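Local coordinates for transcriptional regulator, LacI family protein (Rhodococcus jostii, PDB 3K9C), which probably acts as a DNA-binding transcription factor of the LacI family, recognising regulatory DNA to control gene expression, at residues B[77-82]-B[98-103]. Residues are numbered along the deposited sequence; the frame is centred on the assembly and turned at random.
Sequences FDTDEL and SGLPGV
Leu-82 and Thr-79 meet Leu-100 mainly through methyl and methylene groups, and the one aromatic ring nearby, Phe-77, does not touch 98-103: Glu-81 CB covers one of its faces toward the rim, 3.6 Å above the ring plane, while Glu-55 and Val-59 of helix 55-63 also touch the ring. A capping box starts helix 79-86, whose Thr-79 and Leu-82 pack on the 98-103 loop, which ends in a type II beta turn, Leu-100 to Val-103, before strand 104-108, within the periplasmic-binding-protein-like fold. Glu-81 N donates to Asp-78 OD1 (2.9 Å, 167°), nearly along the C-O axis; in return Asp-78 N reaches the anti lone pair of Glu-81 OE1, also at 2.9 Å. This fixes the first turn, from which Leu-82 points toward the loop, while Thr-79 reaches it with CG2. Leu-100 has CG anti to its backbone N (chi1 -170°); its CD1 lies 3.8 Å from Thr-79 CG2, the side chains crossing obliquely, and CD2 lies between Thr-79 O, 4.1 Å, and Leu-82 CB, 4.3 Å. Leu-82 also packs on Val-93 of strand 91-94, as does Ser-98. No hydrogen bond links 77-82 to 98-103; the closest approach between them is Leu-82 CD1 against the carbonyl oxygen Ser-98 O, at 3.3 Å.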
ATOM      1  N   PHE B  77      12.680  13.165 -11.604  1.00 35.08           N
ATOM      2  CA  PHE B  77      13.170  13.794 -12.829  1.00 35.95           C
ATOM      3  C   PHE B  77      14.138  14.921 -12.501  1.00 37.47           C
ATOM      4  O   PHE B  77      13.907  15.686 -11.564  1.00 36.74           O
ATOM      5  CB  PHE B  77      12.009  14.397 -13.626  1.00 34.99           C
ATOM      6  CG  PHE B  77      11.290  13.421 -14.508  1.00 35.27           C
ATOM      7  CD1 PHE B  77      11.667  12.079 -14.558  1.00 33.37           C
ATOM      8  CD2 PHE B  77      10.256  13.859 -15.333  1.00 35.89           C
ATOM      9  CE1 PHE B  77      11.031  11.193 -15.414  1.00 32.99           C
ATOM     10  CE2 PHE B  77       9.609  12.974 -16.200  1.00 35.55           C
ATOM     11  CZ  PHE B  77      10.002  11.637 -16.240  1.00 34.48           C
ATOM     12  N   ASP B  78      15.218  15.026 -13.273  1.00 39.77           N
ATOM     13  CA  ASP B  78      16.177  16.107 -13.060  1.00 41.31           C
ATOM     14  C   ASP B  78      15.697  17.341 -13.830  1.00 41.26           C
ATOM     15  O   ASP B  78      14.649  17.308 -14.481  1.00 39.27           O
ATOM     16  CB  ASP B  78      17.589  15.711 -13.528  1.00 42.54           C
ATOM     17  CG  ASP B  78      17.635  15.295 -14.990  1.00 46.16           C
ATOM     18  OD1 ASP B  78      16.984  15.960 -15.829  1.00 46.98           O
ATOM     19  OD2 ASP B  78      18.336  14.307 -15.304  1.00 48.44           O
ATOM     20  N   THR B  79      16.468  18.420 -13.749  1.00 41.58           N
ATOM     21  CA  THR B  79      16.130  19.671 -14.419  1.00 43.47           C
ATOM     22  C   THR B  79      15.781  19.489 -15.891  1.00 43.85           C
ATOM     23  O   THR B  79      14.812  20.069 -16.386  1.00 45.70           O
ATOM     24  CB  THR B  79      17.299  20.678 -14.328  1.00 44.31           C
ATOM     25  OG1 THR B  79      17.667  20.863 -12.955  1.00 44.43           O
ATOM     26  CG2 THR B  79      16.896  22.019 -14.928  1.00 43.81           C
ATOM     27  N   ASP B  80      16.578  18.685 -16.584  1.00 44.65           N
ATOM     28  CA  ASP B  80      16.392  18.430 -18.010  1.00 45.33           C
ATOM     29  C   ASP B  80      15.091  17.704 -18.348  1.00 44.55           C
ATOM     30  O   ASP B  80      14.349  18.123 -19.238  1.00 44.35           O
ATOM     31  CB  ASP B  80      17.583  17.631 -18.541  1.00 47.75           C
ATOM     32  CG  ASP B  80      18.917  18.204 -18.088  1.00 52.11           C
ATOM     33  OD1 ASP B  80      19.193  18.176 -16.867  1.00 54.53           O
ATOM     34  OD2 ASP B  80      19.685  18.690 -18.947  1.00 52.27           O
ATOM     35  N   GLU B  81      14.819  16.609 -17.645  1.00 43.58           N
ATOM     36  CA  GLU B  81      13.602  15.841 -17.880  1.00 41.59           C
ATOM     37  C   GLU B  81      12.374  16.698 -17.568  1.00 39.56           C
ATOM     38  O   GLU B  81      11.391  16.672 -18.304  1.00 37.49           O
ATOM     39  CB  GLU B  81      13.605  14.579 -17.011  1.00 43.07           C
ATOM     40  CG  GLU B  81      14.763  13.631 -17.307  1.00 45.81           C
ATOM     41  CD  GLU B  81      14.858  12.487 -16.312  1.00 46.59           C
ATOM     42  OE1 GLU B  81      15.119  12.750 -15.118  1.00 45.75           O
ATOM     43  OE2 GLU B  81      14.670  11.323 -16.725  1.00 47.77           O
ATOM     44  N   LEU B  82      12.431  17.452 -16.474  1.00 38.40           N
ATOM     45  CA  LEU B  82      11.321  18.323 -16.103  1.00 39.61           C
ATOM     46  C   LEU B  82      11.138  19.376 -17.189  1.00 39.32           C
ATOM     47  O   LEU B  82      10.026  19.612 -17.658  1.00 38.43           O
ATOM     48  CB  LEU B  82      11.598  19.020 -14.770  1.00 39.13           C
ATOM     49  CG  LEU B  82      11.317  18.212 -13.508  1.00 39.77           C
ATOM     50  CD1 LEU B  82      11.803  18.969 -12.285  1.00 40.32           C
ATOM     51  CD2 LEU B  82       9.819  17.940 -13.418  1.00 39.85           C
ATOM     52  N   SER B  98      10.606  21.996  -7.460  1.00 33.98           N
ATOM     53  CA  SER B  98      10.796  21.710  -8.880  1.00 34.59           C
ATOM     54  C   SER B  98      12.236  21.980  -9.280  1.00 35.92           C
ATOM     55  O   SER B  98      12.827  21.233 -10.063  1.00 34.76           O
ATOM     56  CB  SER B  98       9.878  22.585  -9.732  1.00 35.02           C
ATOM     57  OG  SER B  98      10.347  23.925  -9.771  1.00 33.21           O
ATOM     58  N   GLY B  99      12.795  23.053  -8.732  1.00 37.85           N
ATOM     59  CA  GLY B  99      14.156  23.430  -9.055  1.00 40.34           C
ATOM     60  C   GLY B  99      14.193  24.049 -10.440  1.00 42.86           C
ATOM     61  O   GLY B  99      15.249  24.129 -11.068  1.00 43.76           O
ATOM     62  N   LEU B 100      13.033  24.496 -10.915  1.00 44.10           N
ATOM     63  CA  LEU B 100      12.932  25.090 -12.240  1.00 45.53           C
ATOM     64  C   LEU B 100      11.811  26.123 -12.323  1.00 45.87           C
ATOM     65  O   LEU B 100      10.668  25.840 -11.963  1.00 45.18           O
ATOM     66  CB  LEU B 100      12.674  23.987 -13.272  1.00 46.56           C
ATOM     67  CG  LEU B 100      12.753  24.349 -14.756  1.00 48.58           C
ATOM     68  CD1 LEU B 100      14.203  24.635 -15.136  1.00 48.86           C
ATOM     69  CD2 LEU B 100      12.206  23.199 -15.593  1.00 47.82           C
ATOM     70  N   PRO B 101      12.127  27.347 -12.778  1.00 45.94           N
ATOM     71  CA  PRO B 101      11.067  28.355 -12.878  1.00 46.26           C
ATOM     72  C   PRO B 101      10.153  27.899 -14.007  1.00 46.28           C
ATOM     73  O   PRO B 101      10.629  27.397 -15.031  1.00 47.84           O
ATOM     74  CB  PRO B 101      11.830  29.633 -13.227  1.00 45.89           C
ATOM     75  CG  PRO B 101      13.179  29.400 -12.615  1.00 46.87           C
ATOM     76  CD  PRO B 101      13.448  27.960 -12.988  1.00 46.12           C
ATOM     77  N   GLY B 102       8.848  28.052 -13.822  1.00 45.06           N
ATOM     78  CA  GLY B 102       7.922  27.613 -14.848  1.00 43.76           C
ATOM     79  C   GLY B 102       7.257  26.316 -14.437  1.00 42.32           C
ATOM     80  O   GLY B 102       6.171  25.992 -14.917  1.00 42.73           O
ATOM     81  N   VAL B 103       7.918  25.567 -13.554  1.00 41.01           N
ATOM     82  CA  VAL B 103       7.375  24.311 -13.044  1.00 38.08           C
ATOM     83  C   VAL B 103       6.950  24.553 -11.605  1.00 35.85           C
ATOM     84  O   VAL B 103       7.785  24.802 -10.741  1.00 35.33           O
ATOM     85  CB  VAL B 103       8.416  23.170 -13.071  1.00 39.07           C
ATOM     86  CG1 VAL B 103       7.815  21.905 -12.464  1.00 38.07           C
ATOM     87  CG2 VAL B 103       8.848  22.892 -14.503  1.00 39.36           C
TER